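Local structure of putative diflavin flavoprotein A 3 (Synechocystis sp., 6H0C) at residues 172-178 and 194-198; 207-211 and 248-252. The protein probably passes electrons from NADH to oxygen, reducing it to water, and is represented by its flavodiiron core of metallo-beta-lactamase-like and flavodoxin-like domains. All coordinates share one frame; numbering follows the deposited sequence. Where two conformers were deposited one is given.

How the contacts relate
From the N terminus, the chain leaves strand 167-171 of the metallo-beta-lactamase-like domain, runs through the loop holding 172-178, and returns on helix 189-202, where contact 1 closes a short loop. Only afterwards does contact 2 open: helix 207-217 follows, the chain passes through strand 224-227, and helix 237-253 comes back to pair with it before strand 257-262, a member of the five-stranded parallel sheet of the flavodoxin-like domain. The two closures are therefore in series and neither encloses nor crosses the other. Their centres lie about 16 Å apart, yet they touch, Leu-173 CD2 packing on Val-210 CG1, and Arg-196 forming a long, weak ion pair with Glu-250.

Contact 1. Residues 172-178 and 194-198; sequences KLFGAHV and DRRYY
One face of the Tyr-198 ring lies against the backbone of Gly-175 and Ala-176: Gly-175 O sits 3.2 Å above the ring plane, offset toward the rim, and Gly-175 CA makes a CH-pi contact over the same ring. At its edge is Lys-172 O, which accepts a 2.6 Å hydrogen bond from Tyr-198 OH; the hydroxyl approaches at a C=O...O angle of 119°, tilted from the carbonyl plane. With CG anti to the backbone N (chi1 -175°), the tyrosine reaches from its helix to this carbonyl. The His-177 ring receives Tyr-198 CE2 over one face, near the rim, but the two rings meet obliquely, their planes 53° apart. Both imidazole nitrogens are engaged, ND1 with Thr-37 and NE2 with Glu-30, which should fix the rotation of the ring.

This is the loop that leaves strand 167-171 in the metallo-beta-lactamase-like domain of a flavodiiron protein, packed on helix 189-202. It makes an inverse gamma turn about His-177, with a weak 3.1 Å bond from Val-178 N to Ala-176 O. The ammonium group of Lys-172 points elsewhere, to His-229 and a bound citrate that probably came from the crystallisation liquor.

Toward the N-terminal side of Tyr-198 on the helix, Ala-176 CB rests 3.9 Å from Arg-195 CG, while Val-178 CB lies 3.8 Å from Asp-194 OD1, an oxygen whose charge is paired with Arg-35. Four waters bridge the two segments. One joins Gly-175 O to Arg-195 O; another takes the His-177 N-H and donates to Asp-194 O; a third donates to both His-177 O and Asp-194 OD2. The guanidinium of Arg-195 forms a salt bridge with Asp-185, and its NE donates to the fourth water, 2.7 Å away in the guanidinium plane, which in turn donates to Phe-174 O.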
loop_
_atom_site.group_PDB
_atom_site.type_symbol
_atom_site.label_atom_id
_atom_site.label_comp_id
_atom_site.label_asym_id
_atom_site.label_seq_id
_atom_site.Cartn_x
_atom_site.Cartn_y
_atom_site.Cartn_z
ATOM N N LYS A 172 3.462 4.337 4.154
ATOM C CA LYS A 172 3.190 4.531 2.740
ATOM C C LYS A 172 2.641 5.918 2.412
ATOM O O LYS A 172 2.592 6.297 1.247
ATOM C CB LYS A 172 2.231 3.454 2.237
ATOM C CG LYS A 172 2.863 2.071 2.179
ATOM C CD LYS A 172 3.766 1.919 0.946
ATOM C CE LYS A 172 4.517 0.584 0.977
ATOM N NZ LYS A 172 5.212 0.279 -0.315
ATOM N N LEU A 173 2.246 6.686 3.421
ATOM C CA LEU A 173 1.748 8.038 3.150
ATOM C C LEU A 173 2.875 9.063 2.949
ATOM O O LEU A 173 3.880 9.040 3.663
ATOM C CB LEU A 173 0.835 8.516 4.283
ATOM C CG LEU A 173 -0.476 7.752 4.471
ATOM C CD1 LEU A 173 -1.176 8.182 5.760
ATOM C CD2 LEU A 173 -1.366 7.982 3.257
ATOM N N PHE A 174 2.692 9.953 1.973
ATOM C CA PHE A 174 3.545 11.131 1.785
ATOM C C PHE A 174 4.911 10.841 1.155
ATOM O O PHE A 174 5.809 11.683 1.201
ATOM C CB PHE A 174 3.756 11.857 3.121
ATOM C CG PHE A 174 2.517 12.511 3.652
ATOM C CD1 PHE A 174 1.834 13.446 2.895
ATOM C CD2 PHE A 174 2.037 12.196 4.906
ATOM C CE1 PHE A 174 0.685 14.053 3.375
ATOM C CE2 PHE A 174 0.891 12.806 5.400
ATOM C CZ PHE A 174 0.215 13.737 4.631
ATOM N N GLY A 175 5.063 9.673 0.549
ATOM C CA GLY A 175 6.354 9.288 0.015
ATOM C C GLY A 175 6.483 9.529 -1.477
ATOM O O GLY A 175 5.627 10.152 -2.100
ATOM N N ALA A 176 7.571 9.027 -2.049
ATOM C CA ALA A 176 7.812 9.161 -3.471
ATOM C C ALA A 176 8.852 8.142 -3.892
ATOM O O ALA A 176 9.838 7.936 -3.190
ATOM C CB ALA A 176 8.266 10.559 -3.810
ATOM N N HIS A 177 8.614 7.491 -5.026
ATOM C CA HIS A 177 9.542 6.492 -5.527
ATOM C C HIS A 177 10.614 7.179 -6.341
ATOM O O HIS A 177 10.507 7.304 -7.561
ATOM C CB HIS A 177 8.811 5.430 -6.351
ATOM C CG HIS A 177 8.045 4.455 -5.515
ATOM N ND1 HIS A 177 8.629 3.732 -4.497
ATOM C CD2 HIS A 177 6.739 4.092 -5.533
ATOM C CE1 HIS A 177 7.722 2.955 -3.932
ATOM N NE2 HIS A 177 6.566 3.159 -4.540
ATOM N N VAL A 178 11.638 7.654 -5.645
ATOM C CA VAL A 178 12.757 8.318 -6.298
ATOM C C VAL A 178 14.040 8.133 -5.489
ATOM O O VAL A 178 14.075 8.362 -4.273
ATOM C CB VAL A 178 12.483 9.827 -6.514
ATOM C CG1 VAL A 178 12.239 10.517 -5.188
ATOM C CG2 VAL A 178 13.639 10.473 -7.249
ATOM N N ASP A 194 7.070 13.159 -9.088
ATOM C CA ASP A 194 7.147 11.895 -8.356
ATOM C C ASP A 194 6.080 11.792 -7.257
ATOM O O ASP A 194 5.439 10.749 -7.089
ATOM C CB ASP A 194 8.536 11.724 -7.751
ATOM C CG ASP A 194 9.606 11.608 -8.810
ATOM O OD1 ASP A 194 10.627 12.320 -8.702
ATOM O OD2 ASP A 194 9.412 10.811 -9.755
ATOM N N ARG A 195 5.886 12.875 -6.514
ATOM C CA ARG A 195 4.944 12.868 -5.402
ATOM C C ARG A 195 3.494 12.753 -5.883
ATOM O O ARG A 195 2.688 12.041 -5.274
ATOM C CB ARG A 195 5.144 14.119 -4.541
ATOM C CG ARG A 195 6.356 13.999 -3.622
ATOM C CD ARG A 195 6.732 15.326 -3.013
ATOM N NE ARG A 195 7.613 15.124 -1.871
ATOM C CZ ARG A 195 8.312 16.088 -1.279
ATOM N NH1 ARG A 195 8.241 17.340 -1.734
ATOM N NH2 ARG A 195 9.086 15.800 -0.237
ATOM N N ARG A 196 3.167 13.428 -6.982
ATOM C CA ARG A 196 1.832 13.326 -7.566
ATOM C C ARG A 196 1.587 11.926 -8.143
ATOM O O ARG A 196 0.514 11.355 -7.965
ATOM C CB ARG A 196 1.633 14.392 -8.655
ATOM C CG ARG A 196 0.291 14.324 -9.388
ATOM C CD ARG A 196 -0.837 14.792 -8.500
ATOM N NE ARG A 196 -2.109 14.156 -8.834
ATOM C CZ ARG A 196 -3.130 14.773 -9.418
ATOM N NH1 ARG A 196 -3.034 16.058 -9.738
ATOM N NH2 ARG A 196 -4.247 14.107 -9.678
ATOM N N TYR A 197 2.580 11.382 -8.837
ATOM C CA TYR A 197 2.448 10.066 -9.442
ATOM C C TYR A 197 2.268 9.015 -8.349
ATOM O O TYR A 197 1.471 8.079 -8.475
ATOM C CB TYR A 197 3.673 9.751 -10.305
ATOM C CG TYR A 197 3.545 8.468 -11.086
ATOM C CD1 TYR A 197 2.666 8.373 -12.160
ATOM C CD2 TYR A 197 4.289 7.341 -10.745
ATOM C CE1 TYR A 197 2.536 7.191 -12.878
ATOM C CE2 TYR A 197 4.168 6.163 -11.456
ATOM C CZ TYR A 197 3.293 6.092 -12.522
ATOM O OH TYR A 197 3.168 4.919 -13.236
ATOM N N TYR A 198 3.016 9.193 -7.265
ATOM C CA TYR A 198 2.918 8.329 -6.102
ATOM C C TYR A 198 1.496 8.380 -5.543
ATOM O O TYR A 198 0.865 7.338 -5.331
ATOM C CB TYR A 198 3.944 8.750 -5.045
ATOM C CG TYR A 198 4.030 7.843 -3.831
ATOM C CD1 TYR A 198 3.158 8.001 -2.751
ATOM C CD2 TYR A 198 4.995 6.840 -3.752
ATOM C CE1 TYR A 198 3.241 7.185 -1.634
ATOM C CE2 TYR A 198 5.092 6.015 -2.633
ATOM C CZ TYR A 198 4.218 6.195 -1.575
ATOM O OH TYR A 198 4.314 5.377 -0.466
HETATM O O HOH W 1 7.813 12.850 -0.400
HETATM O O HOH W 2 3.150 11.526 -2.527
HETATM O O HOH W 3 6.709 8.318 -7.228
HETATM O O HOH W 4 8.661 8.339 -9.213
#

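Contact 2. Residues 207-211 and 248-252; sequences AAQVS and LSEQQ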
loop_
_atom_site.group_PDB
_atom_site.type_symbol
_atom_site.label_atom_id
_atom_site.label_comp_id
_atom_site.label_asym_id
_atom_site.label_seq_id
_atom_site.Cartn_x
_atom_site.Cartn_y
_atom_site.Cartn_z
ATOM N N ALA A 207 -9.227 7.099 -1.673
ATOM C CA ALA A 207 -9.358 8.515 -1.336
ATOM C C ALA A 207 -10.043 8.770 0.013
ATOM O O ALA A 207 -9.612 9.626 0.788
ATOM C CB ALA A 207 -10.106 9.235 -2.442
ATOM N N ALA A 208 -11.105 8.028 0.297
ATOM C CA ALA A 208 -11.836 8.237 1.540
ATOM C C ALA A 208 -11.023 7.790 2.766
ATOM O O ALA A 208 -11.000 8.486 3.790
ATOM C CB ALA A 208 -13.174 7.513 1.491
ATOM N N GLN A 209 -10.358 6.637 2.662
ATOM C CA GLN A 209 -9.564 6.122 3.782
ATOM C C GLN A 209 -8.325 6.985 4.010
ATOM O O GLN A 209 -7.899 7.187 5.154
ATOM C CB GLN A 209 -9.145 4.661 3.558
ATOM C CG GLN A 209 -10.293 3.672 3.394
ATOM C CD GLN A 209 -10.730 3.526 1.937
ATOM O OE1 GLN A 209 -10.711 4.494 1.160
ATOM N NE2 GLN A 209 -11.117 2.310 1.557
ATOM N N VAL A 210 -7.748 7.492 2.924
ATOM C CA VAL A 210 -6.571 8.346 3.038
ATOM C C VAL A 210 -6.952 9.694 3.676
ATOM O O VAL A 210 -6.193 10.251 4.481
ATOM C CB VAL A 210 -5.887 8.546 1.664
ATOM C CG1 VAL A 210 -4.789 9.607 1.749
ATOM C CG2 VAL A 210 -5.311 7.216 1.177
ATOM N N SER A 211 -8.132 10.205 3.330
ATOM C CA SER A 211 -8.616 11.444 3.924
ATOM C C SER A 211 -8.895 11.251 5.411
ATOM O O SER A 211 -8.621 12.135 6.223
ATOM C CB SER A 211 -9.876 11.937 3.210
ATOM O OG SER A 211 -10.305 13.182 3.736
ATOM N N LEU A 248 -7.145 14.747 -2.924
ATOM C CA LEU A 248 -8.200 13.935 -2.332
ATOM C C LEU A 248 -9.575 14.534 -2.636
ATOM O O LEU A 248 -10.530 13.826 -2.978
ATOM C CB LEU A 248 -7.993 13.818 -0.826
ATOM C CG LEU A 248 -6.798 12.970 -0.400
ATOM C CD1 LEU A 248 -6.415 13.235 1.059
ATOM C CD2 LEU A 248 -7.122 11.502 -0.616
ATOM N N SER A 249 -9.664 15.852 -2.518
ATOM C CA SER A 249 -10.894 16.552 -2.822
ATOM C C SER A 249 -11.305 16.322 -4.262
ATOM O O SER A 249 -12.477 16.083 -4.536
ATOM C CB SER A 249 -10.745 18.047 -2.553
ATOM O OG SER A 249 -10.492 18.282 -1.178
ATOM N N GLU A 250 -10.357 16.381 -5.194
ATOM C CA GLU A 250 -10.765 16.259 -6.587
ATOM C C GLU A 250 -11.146 14.830 -6.938
ATOM O O GLU A 250 -12.016 14.621 -7.775
ATOM C CB GLU A 250 -9.697 16.777 -7.547
ATOM C CG GLU A 250 -8.274 16.441 -7.239
ATOM C CD GLU A 250 -7.323 17.223 -8.138
ATOM O OE1 GLU A 250 -7.311 18.475 -8.046
ATOM O OE2 GLU A 250 -6.613 16.583 -8.948
ATOM N N GLN A 251 -10.530 13.849 -6.280
ATOM C CA GLN A 251 -10.895 12.457 -6.518
ATOM C C GLN A 251 -12.343 12.201 -6.112
ATOM O O GLN A 251 -13.116 11.615 -6.866
ATOM C CB GLN A 251 -9.961 11.506 -5.764
ATOM C CG GLN A 251 -8.565 11.378 -6.384
ATOM C CD GLN A 251 -8.600 10.912 -7.832
ATOM O OE1 GLN A 251 -9.296 9.961 -8.176
ATOM N NE2 GLN A 251 -7.856 11.593 -8.689
ATOM N N GLN A 252 -12.714 12.643 -4.923
ATOM C CA GLN A 252 -14.042 12.337 -4.413
ATOM C C GLN A 252 -15.098 13.200 -5.092
ATOM O O GLN A 252 -16.292 12.947 -4.977
ATOM C CB GLN A 252 -14.064 12.507 -2.897
ATOM C CG GLN A 252 -13.144 11.499 -2.218
ATOM C CD GLN A 252 -13.030 11.694 -0.720
ATOM O OE1 GLN A 252 -12.324 12.584 -0.247
ATOM N NE2 GLN A 252 -13.718 10.849 0.034
HETATM O O HOH W 5 -11.163 14.593 0.813
#
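Near-antiparallel packing of two helices brings the start of helix 207-217, in the metallo-beta-lactamase-like domain, against the end of helix 237-253, which leads into the flavodoxin-like domain. The axes of the two short segments approach to 9.8 Å with a signed crossing angle of -148°, and Ala-207 lies level with Leu-248. No direct hydrogen bond crosses, and Leu-248, Val-210 and Ala-207 make the apolar part of the contact. Both methyls of Leu-248 touch Val-210 CG1, CD2 at 3.8 Å. CD2 also lies 3.4 Å from Ala-207 O, and CD1 rests against Ser-211 CA. The valine and leucine side chains cross at about a right angle, and CG1 of Val-210 is turned into this contact by standing anti to its own nitrogen (chi1 171°). Ala-207 CB meets the aliphatic parts of two glutamines: it touches Gln-251 CB. Ala-207 CB is also 3.8 Å from Gln-252 CG.

On the more exposed side, the extended Gln-252 chain lies across the first turn of the other helix, its NE2 3.6 Å from Ala-208 CA. At the end of this chain, Gln-252 OE1 accepts a 2.6 Å hydrogen bond from a water.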